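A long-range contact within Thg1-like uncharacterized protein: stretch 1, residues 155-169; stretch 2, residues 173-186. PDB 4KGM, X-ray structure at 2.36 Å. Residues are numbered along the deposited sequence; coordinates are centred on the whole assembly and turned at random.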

ATOM      1  N   SER A 155       4.025  17.975  28.698  1.00 48.02           N
ATOM      2  CA  SER A 155       4.079  17.982  30.155  1.00 48.26           C
ATOM      3  C   SER A 155       4.011  19.400  30.716  1.00 57.95           C
ATOM      4  O   SER A 155       3.236  19.678  31.632  1.00 52.32           O
ATOM      5  CB  SER A 155       5.355  17.296  30.638  1.00 47.57           C
ATOM      6  OG  SER A 155       5.375  17.197  32.050  1.00 52.00           O
ATOM      7  N   ILE A 156       4.830  20.288  30.160  1.00 56.58           N
ATOM      8  CA  ILE A 156       4.867  21.681  30.589  1.00 55.70           C
ATOM      9  C   ILE A 156       3.534  22.373  30.322  1.00 57.12           C
ATOM     10  O   ILE A 156       3.032  23.118  31.165  1.00 56.42           O
ATOM     11  CB  ILE A 156       6.001  22.457  29.888  1.00 56.34           C
ATOM     12  CG1 ILE A 156       7.353  21.809  30.186  1.00 59.42           C
ATOM     13  CG2 ILE A 156       6.005  23.914  30.325  1.00 64.57           C
ATOM     14  CD1 ILE A 156       8.530  22.548  29.589  1.00 60.69           C
ATOM     15  N   SER A 157       2.960  22.116  29.152  1.00 51.68           N
ATOM     16  CA  SER A 157       1.683  22.717  28.779  1.00 54.83           C
ATOM     17  C   SER A 157       0.542  22.239  29.674  1.00 57.25           C
ATOM     18  O   SER A 157      -0.322  23.025  30.059  1.00 59.49           O
ATOM     19  CB  SER A 157       1.356  22.427  27.314  1.00 51.92           C
ATOM     20  OG  SER A 157       0.119  23.010  26.946  1.00 53.93           O
ATOM     21  N   MET A 158       0.545  20.949  30.003  1.00 56.00           N
ATOM     22  CA  MET A 158      -0.496  20.369  30.848  1.00 59.30           C
ATOM     23  C   MET A 158      -0.476  20.955  32.257  1.00 59.80           C
ATOM     24  O   MET A 158      -1.523  21.294  32.810  1.00 56.98           O
ATOM     25  CB  MET A 158      -0.361  18.844  30.907  1.00 57.21           C
ATOM     26  CG  MET A 158      -0.918  18.121  29.688  1.00 62.02           C
ATOM     27  SD  MET A 158      -0.385  16.399  29.567  1.00 62.82           S
ATOM     28  CE  MET A 158      -1.071  15.709  31.072  1.00 45.21           C
ATOM     29  N   VAL A 159       0.718  21.067  32.831  1.00 59.86           N
ATOM     30  CA  VAL A 159       0.883  21.634  34.165  1.00 61.98           C
ATOM     31  C   VAL A 159       0.469  23.101  34.191  1.00 57.92           C
ATOM     32  O   VAL A 159      -0.272  23.533  35.076  1.00 61.68           O
ATOM     33  CB  VAL A 159       2.341  21.507  34.652  1.00 58.93           C
ATOM     34  CG1 VAL A 159       2.557  22.320  35.920  1.00 53.57           C
ATOM     35  CG2 VAL A 159       2.700  20.047  34.877  1.00 55.29           C
ATOM     36  N   ALA A 160       0.944  23.860  33.210  1.00 60.69           N
ATOM     37  CA  ALA A 160       0.646  25.284  33.125  1.00 63.11           C
ATOM     38  C   ALA A 160      -0.840  25.544  32.885  1.00 66.30           C
ATOM     39  O   ALA A 160      -1.417  26.465  33.463  1.00 68.73           O
ATOM     40  CB  ALA A 160       1.486  25.937  32.038  1.00 59.30           C
ATOM     41  N   GLN A 161      -1.461  24.724  32.041  1.00 62.03           N
ATOM     42  CA  GLN A 161      -2.878  24.885  31.727  1.00 61.89           C
ATOM     43  C   GLN A 161      -3.770  24.463  32.891  1.00 57.48           C
ATOM     44  O   GLN A 161      -4.984  24.659  32.855  1.00 59.47           O
ATOM     45  CB  GLN A 161      -3.249  24.094  30.470  1.00 54.90           C
ATOM     46  N   ALA A 162      -3.160  23.881  33.919  1.00 58.35           N
ATOM     47  CA  ALA A 162      -3.893  23.441  35.099  1.00 63.64           C
ATOM     48  C   ALA A 162      -3.786  24.460  36.232  1.00 67.73           C
ATOM     49  O   ALA A 162      -4.485  24.355  37.241  1.00 59.86           O
ATOM     50  CB  ALA A 162      -3.390  22.081  35.559  1.00 59.06           C
ATOM     51  N   ASN A 163      -2.908  25.444  36.057  1.00 65.36           N
ATOM     52  CA  ASN A 163      -2.706  26.481  37.063  1.00 67.92           C
ATOM     53  C   ASN A 163      -3.233  27.842  36.620  1.00 72.29           C
ATOM     54  O   ASN A 163      -3.957  28.511  37.360  1.00 73.53           O
ATOM     55  CB  ASN A 163      -1.222  26.597  37.426  1.00 68.61           C
ATOM     56  CG  ASN A 163      -0.689  25.359  38.122  1.00 67.13           C
ATOM     57  OD1 ASN A 163      -1.432  24.633  38.783  1.00 68.33           O
ATOM     58  ND2 ASN A 163       0.609  25.116  37.979  1.00 63.12           N
ATOM     59  N   PHE A 164      -2.864  28.248  35.410  1.00 71.58           N
ATOM     60  CA  PHE A 164      -3.203  29.575  34.909  1.00 71.83           C
ATOM     61  C   PHE A 164      -4.501  29.572  34.110  1.00 66.36           C
ATOM     62  O   PHE A 164      -5.025  28.512  33.771  1.00 62.92           O
ATOM     63  CB  PHE A 164      -2.064  30.119  34.042  1.00 68.69           C
ATOM     64  CG  PHE A 164      -0.720  30.075  34.710  1.00 68.29           C
ATOM     65  CD1 PHE A 164       0.119  28.986  34.538  1.00 68.84           C
ATOM     66  CD2 PHE A 164      -0.293  31.121  35.510  1.00 73.18           C
ATOM     67  CE1 PHE A 164       1.357  28.941  35.150  1.00 72.91           C
ATOM     68  CE2 PHE A 164       0.944  31.082  36.126  1.00 75.99           C
ATOM     69  CZ  PHE A 164       1.770  29.991  35.945  1.00 73.92           C
ATOM     70  N   PRO A 165      -5.023  30.771  33.813  1.00 70.04           N
ATOM     71  CA  PRO A 165      -6.199  30.932  32.954  1.00 68.77           C
ATOM     72  C   PRO A 165      -5.819  30.692  31.498  1.00 68.65           C
ATOM     73  O   PRO A 165      -4.631  30.688  31.183  1.00 68.04           O
ATOM     74  CB  PRO A 165      -6.582  32.397  33.163  1.00 66.36           C
ATOM     75  N   HIS A 166      -6.809  30.504  30.631  1.00 67.89           N
ATOM     76  CA  HIS A 166      -6.559  30.182  29.229  1.00 68.20           C
ATOM     77  C   HIS A 166      -5.827  31.296  28.477  1.00 68.92           C
ATOM     78  O   HIS A 166      -4.879  31.035  27.737  1.00 69.34           O
ATOM     79  CB  HIS A 166      -7.871  29.846  28.516  1.00 68.15           C
ATOM     80  N   LYS A 167      -6.271  32.533  28.670  1.00 72.02           N
ATOM     81  CA  LYS A 167      -5.686  33.673  27.970  1.00 64.63           C
ATOM     82  C   LYS A 167      -4.276  33.993  28.460  1.00 69.71           C
ATOM     83  O   LYS A 167      -3.419  34.410  27.680  1.00 70.29           O
ATOM     84  CB  LYS A 167      -6.581  34.906  28.115  1.00 59.06           C
ATOM     85  N   GLN A 168      -4.041  33.787  29.753  1.00 73.02           N
ATOM     86  CA  GLN A 168      -2.769  34.144  30.378  1.00 69.26           C
ATOM     87  C   GLN A 168      -1.574  33.368  29.818  1.00 69.44           C
ATOM     88  O   GLN A 168      -0.437  33.838  29.887  1.00 62.73           O
ATOM     89  CB  GLN A 168      -2.849  33.964  31.897  1.00 66.49           C
ATOM     90  N   LEU A 169      -1.830  32.185  29.268  1.00 70.40           N
ATOM     91  CA  LEU A 169      -0.758  31.366  28.706  1.00 67.85           C
ATOM     92  C   LEU A 169      -0.998  31.047  27.233  1.00 60.33           C
ATOM     93  O   LEU A 169      -1.057  31.947  26.394  1.00 58.17           O
ATOM     94  CB  LEU A 169      -0.577  30.075  29.514  1.00 68.37           C
ATOM     95  CG  LEU A 169      -1.361  28.821  29.114  1.00 65.33           C
ATOM     96  CD1 LEU A 169      -0.931  27.642  29.969  1.00 69.74           C
ATOM     97  CD2 LEU A 169      -2.860  29.025  29.225  1.00 64.51           C
ATOM     98  N   ASN A 173       5.546  30.006  24.808  1.00 75.78           N
ATOM     99  CA  ASN A 173       6.163  28.716  24.506  1.00 76.31           C
ATOM    100  C   ASN A 173       6.481  27.894  25.752  1.00 76.67           C
ATOM    101  O   ASN A 173       5.999  28.190  26.844  1.00 75.49           O
ATOM    102  CB  ASN A 173       7.426  28.902  23.659  1.00 75.61           C
ATOM    103  CG  ASN A 173       8.476  29.746  24.353  1.00 81.30           C
ATOM    104  OD1 ASN A 173       9.200  29.265  25.226  1.00 80.01           O
ATOM    105  ND2 ASN A 173       8.573  31.011  23.958  1.00 88.64           N
ATOM    106  N   GLY A 174       7.303  26.863  25.576  1.00 77.06           N
ATOM    107  CA  GLY A 174       7.650  25.961  26.659  1.00 75.01           C
ATOM    108  C   GLY A 174       8.563  26.585  27.694  1.00 78.70           C
ATOM    109  O   GLY A 174       8.359  26.412  28.897  1.00 74.65           O
ATOM    110  N   LYS A 175       9.575  27.311  27.229  1.00 79.84           N
ATOM    111  CA  LYS A 175      10.516  27.975  28.125  1.00 82.56           C
ATOM    112  C   LYS A 175       9.841  29.114  28.883  1.00 81.84           C
ATOM    113  O   LYS A 175      10.294  29.513  29.957  1.00 82.69           O
ATOM    114  CB  LYS A 175      11.718  28.505  27.342  1.00 76.81           C
ATOM    115  N   ASP A 176       8.754  29.631  28.317  1.00 80.03           N
ATOM    116  CA  ASP A 176       8.011  30.726  28.932  1.00 78.93           C
ATOM    117  C   ASP A 176       7.091  30.230  30.044  1.00 79.23           C
ATOM    118  O   ASP A 176       7.076  30.790  31.140  1.00 77.38           O
ATOM    119  CB  ASP A 176       7.201  31.479  27.875  1.00 74.35           C
ATOM    120  CG  ASP A 176       8.078  32.130  26.824  1.00 80.21           C
ATOM    121  OD1 ASP A 176       7.589  33.035  26.115  1.00 83.85           O
ATOM    122  OD2 ASP A 176       9.258  31.739  26.708  1.00 83.18           O
ATOM    123  N   MET A 177       6.328  29.179  29.757  1.00 80.52           N
ATOM    124  CA  MET A 177       5.397  28.616  30.732  1.00 79.23           C
ATOM    125  C   MET A 177       6.126  27.891  31.861  1.00 76.21           C
ATOM    126  O   MET A 177       5.528  27.552  32.883  1.00 74.14           O
ATOM    127  CB  MET A 177       4.412  27.662  30.051  1.00 75.99           C
ATOM    128  CG  MET A 177       3.480  28.332  29.056  1.00 76.55           C
ATOM    129  SD  MET A 177       2.291  27.178  28.343  1.00 71.05           S
ATOM    130  CE  MET A 177       3.391  25.978  27.595  1.00 66.48           C
ATOM    131  N   GLN A 178       7.418  27.653  31.668  1.00 74.39           N
ATOM    132  CA  GLN A 178       8.230  26.975  32.669  1.00 77.49           C
ATOM    133  C   GLN A 178       8.688  27.962  33.740  1.00 81.80           C
ATOM    134  O   GLN A 178       8.700  27.643  34.930  1.00 75.98           O
ATOM    135  CB  GLN A 178       9.432  26.305  32.003  1.00 76.47           C
ATOM    136  CG  GLN A 178      10.039  25.167  32.800  1.00 71.84           C
ATOM    137  CD  GLN A 178      11.012  24.346  31.977  1.00 77.10           C
ATOM    138  OE1 GLN A 178      11.167  24.569  30.776  1.00 79.51           O
ATOM    139  NE2 GLN A 178      11.674  23.391  32.619  1.00 81.52           N
ATOM    140  N   ASP A 179       9.058  29.164  33.308  1.00 84.44           N
ATOM    141  CA  ASP A 179       9.478  30.214  34.230  1.00 80.07           C
ATOM    142  C   ASP A 179       8.287  31.038  34.710  1.00 75.95           C
ATOM    143  O   ASP A 179       8.393  31.790  35.677  1.00 78.14           O
ATOM    144  CB  ASP A 179      10.525  31.119  33.578  1.00 79.22           C
ATOM    145  CG  ASP A 179      11.817  30.386  33.274  1.00 85.48           C
ATOM    146  OD1 ASP A 179      12.137  29.420  34.000  1.00 85.22           O
ATOM    147  OD2 ASP A 179      12.512  30.775  32.312  1.00 80.51           O
ATOM    148  N   LYS A 180       7.156  30.894  34.027  1.00 76.80           N
ATOM    149  CA  LYS A 180       5.917  31.526  34.464  1.00 79.34           C
ATOM    150  C   LYS A 180       5.361  30.752  35.653  1.00 81.48           C
ATOM    151  O   LYS A 180       4.614  31.289  36.468  1.00 80.64           O
ATOM    152  CB  LYS A 180       4.893  31.553  33.326  1.00 76.77           C
ATOM    153  CG  LYS A 180       3.633  32.354  33.626  1.00 65.47           C
ATOM    154  CD  LYS A 180       2.540  32.048  32.613  1.00 68.93           C
ATOM    155  CE  LYS A 180       1.316  32.923  32.826  1.00 63.82           C
ATOM    156  NZ  LYS A 180       1.584  34.344  32.476  1.00 77.05           N
ATOM    157  N   LEU A 181       5.736  29.481  35.746  1.00 80.43           N
ATOM    158  CA  LEU A 181       5.309  28.636  36.853  1.00 79.83           C
ATOM    159  C   LEU A 181       6.258  28.784  38.037  1.00 79.15           C
ATOM    160  O   LEU A 181       5.856  28.637  39.190  1.00 80.77           O
ATOM    161  CB  LEU A 181       5.237  27.173  36.413  1.00 75.15           C
ATOM    162  N   MET A 182       7.520  29.079  37.743  1.00 74.88           N
ATOM    163  CA  MET A 182       8.538  29.214  38.779  1.00 76.26           C
ATOM    164  C   MET A 182       8.415  30.558  39.493  1.00 78.92           C
ATOM    165  O   MET A 182       8.546  30.640  40.715  1.00 80.52           O
ATOM    166  CB  MET A 182       9.935  29.064  38.172  1.00 79.34           C
ATOM    167  CG  MET A 182      11.041  28.817  39.187  1.00 86.51           C
ATOM    168  SD  MET A 182      10.903  27.210  39.994  1.00 87.42           S
ATOM    169  CE  MET A 182      12.356  27.223  41.042  1.00 74.80           C
ATOM    170  N   THR A 183       8.156  31.608  38.720  1.00 79.41           N
ATOM    171  CA  THR A 183       8.053  32.959  39.261  1.00 78.49           C
ATOM    172  C   THR A 183       6.661  33.254  39.811  1.00 75.45           C
ATOM    173  O   THR A 183       6.495  33.527  41.000  1.00 74.46           O
ATOM    174  CB  THR A 183       8.389  34.020  38.192  1.00 66.63           C
ATOM    175  OG1 THR A 183       9.725  33.821  37.716  1.00 65.23           O
ATOM    176  CG2 THR A 183       8.261  35.422  38.770  1.00 69.56           C
ATOM    177  N   GLU A 184       5.666  33.190  38.934  1.00 73.88           N
ATOM    178  CA  GLU A 184       4.304  33.595  39.270  1.00 76.61           C
ATOM    179  C   GLU A 184       3.592  32.643  40.234  1.00 74.17           C
ATOM    180  O   GLU A 184       2.896  33.086  41.148  1.00 72.34           O
ATOM    181  CB  GLU A 184       3.482  33.781  37.989  1.00 70.26           C
ATOM    182  CG  GLU A 184       2.006  34.054  38.208  1.00 73.19           C
ATOM    183  CD  GLU A 184       1.287  34.404  36.921  1.00 74.45           C
ATOM    184  OE1 GLU A 184       0.043  34.514  36.940  1.00 71.45           O
ATOM    185  OE2 GLU A 184       1.967  34.572  35.886  1.00 79.74           O
ATOM    186  N   LYS A 185       3.772  31.340  40.037  1.00 77.51           N
ATOM    187  CA  LYS A 185       3.057  30.350  40.841  1.00 75.90           C
ATOM    188  C   LYS A 185       3.967  29.527  41.753  1.00 74.10           C
ATOM    189  O   LYS A 185       3.490  28.652  42.480  1.00 71.37           O
ATOM    190  CB  LYS A 185       2.236  29.422  39.940  1.00 74.74           C
ATOM    191  N   ASN A 186       5.268  29.810  41.708  1.00 70.02           N
ATOM    192  CA  ASN A 186       6.250  29.131  42.554  1.00 73.90           C
ATOM    193  C   ASN A 186       6.219  27.606  42.400  1.00 82.11           C
ATOM    194  O   ASN A 186       6.307  26.865  43.380  1.00 75.71           O
ATOM    195  CB  ASN A 186       6.066  29.537  44.022  1.00 79.65           C
ATOM    196  CG  ASN A 186       7.251  29.156  44.891  1.00 82.90           C
ATOM    197  OD1 ASN A 186       8.348  28.908  44.392  1.00 79.95           O
ATOM    198  ND2 ASN A 186       7.029  29.105  46.200  1.00 86.93           N
TER

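The two helices, 155-160 and about 174-183, cross at 42° with their axes 9.4 Å apart at closest approach, and the small residues G174 and A160 lie where the backbones come nearest: the CA atoms of I156 and G174 are 6.4 Å apart, those of A160 and M177 6.3 Å. The branched side chain of I156 rests on the backbone of the second helix, its CG2 3.7 Å from G174 O. I156 CD1 also lies 3.5 Å from Q178 OE1.

M177 is the main bump of this half. A160 offers only a methyl, and its CB meets M177 CB at 3.9 Å; I156 CG2 lies 4.1 Å from the same M177 CB. The unbranched, flexible methionine then threads onward, its CE reaching 3.9 Å from S157 CA, where the short serine side chain takes up little space, while its SD packs 3.6 Å from L169 CD1. An apolar side chain of this length suits a buried slot lined by several residues.

Beyond the first helix, F164 supplies the second bump. Its flat ring wedges against the later turns of stretch 2, with CZ 3.2 Å from K180 O and 3.9 Å from L181 CA. L181 CA and the carboxylate carbon of E184 lie at the ring's edge, the latter, CD, 3.4 Å from F164 CE2. Over one face runs the aliphatic part of K180, whose CE sits 3.9 Å from the centroid of the F164 ring, a CH-pi contact. Lysine suits this place because its methylenes can cover an aromatic surface while its amine continues to polar partners: K180 NZ makes a weak hydrogen bond to Q168 O at 3.3 Å and a salt bridge to E184 OE2 at 3.4 Å.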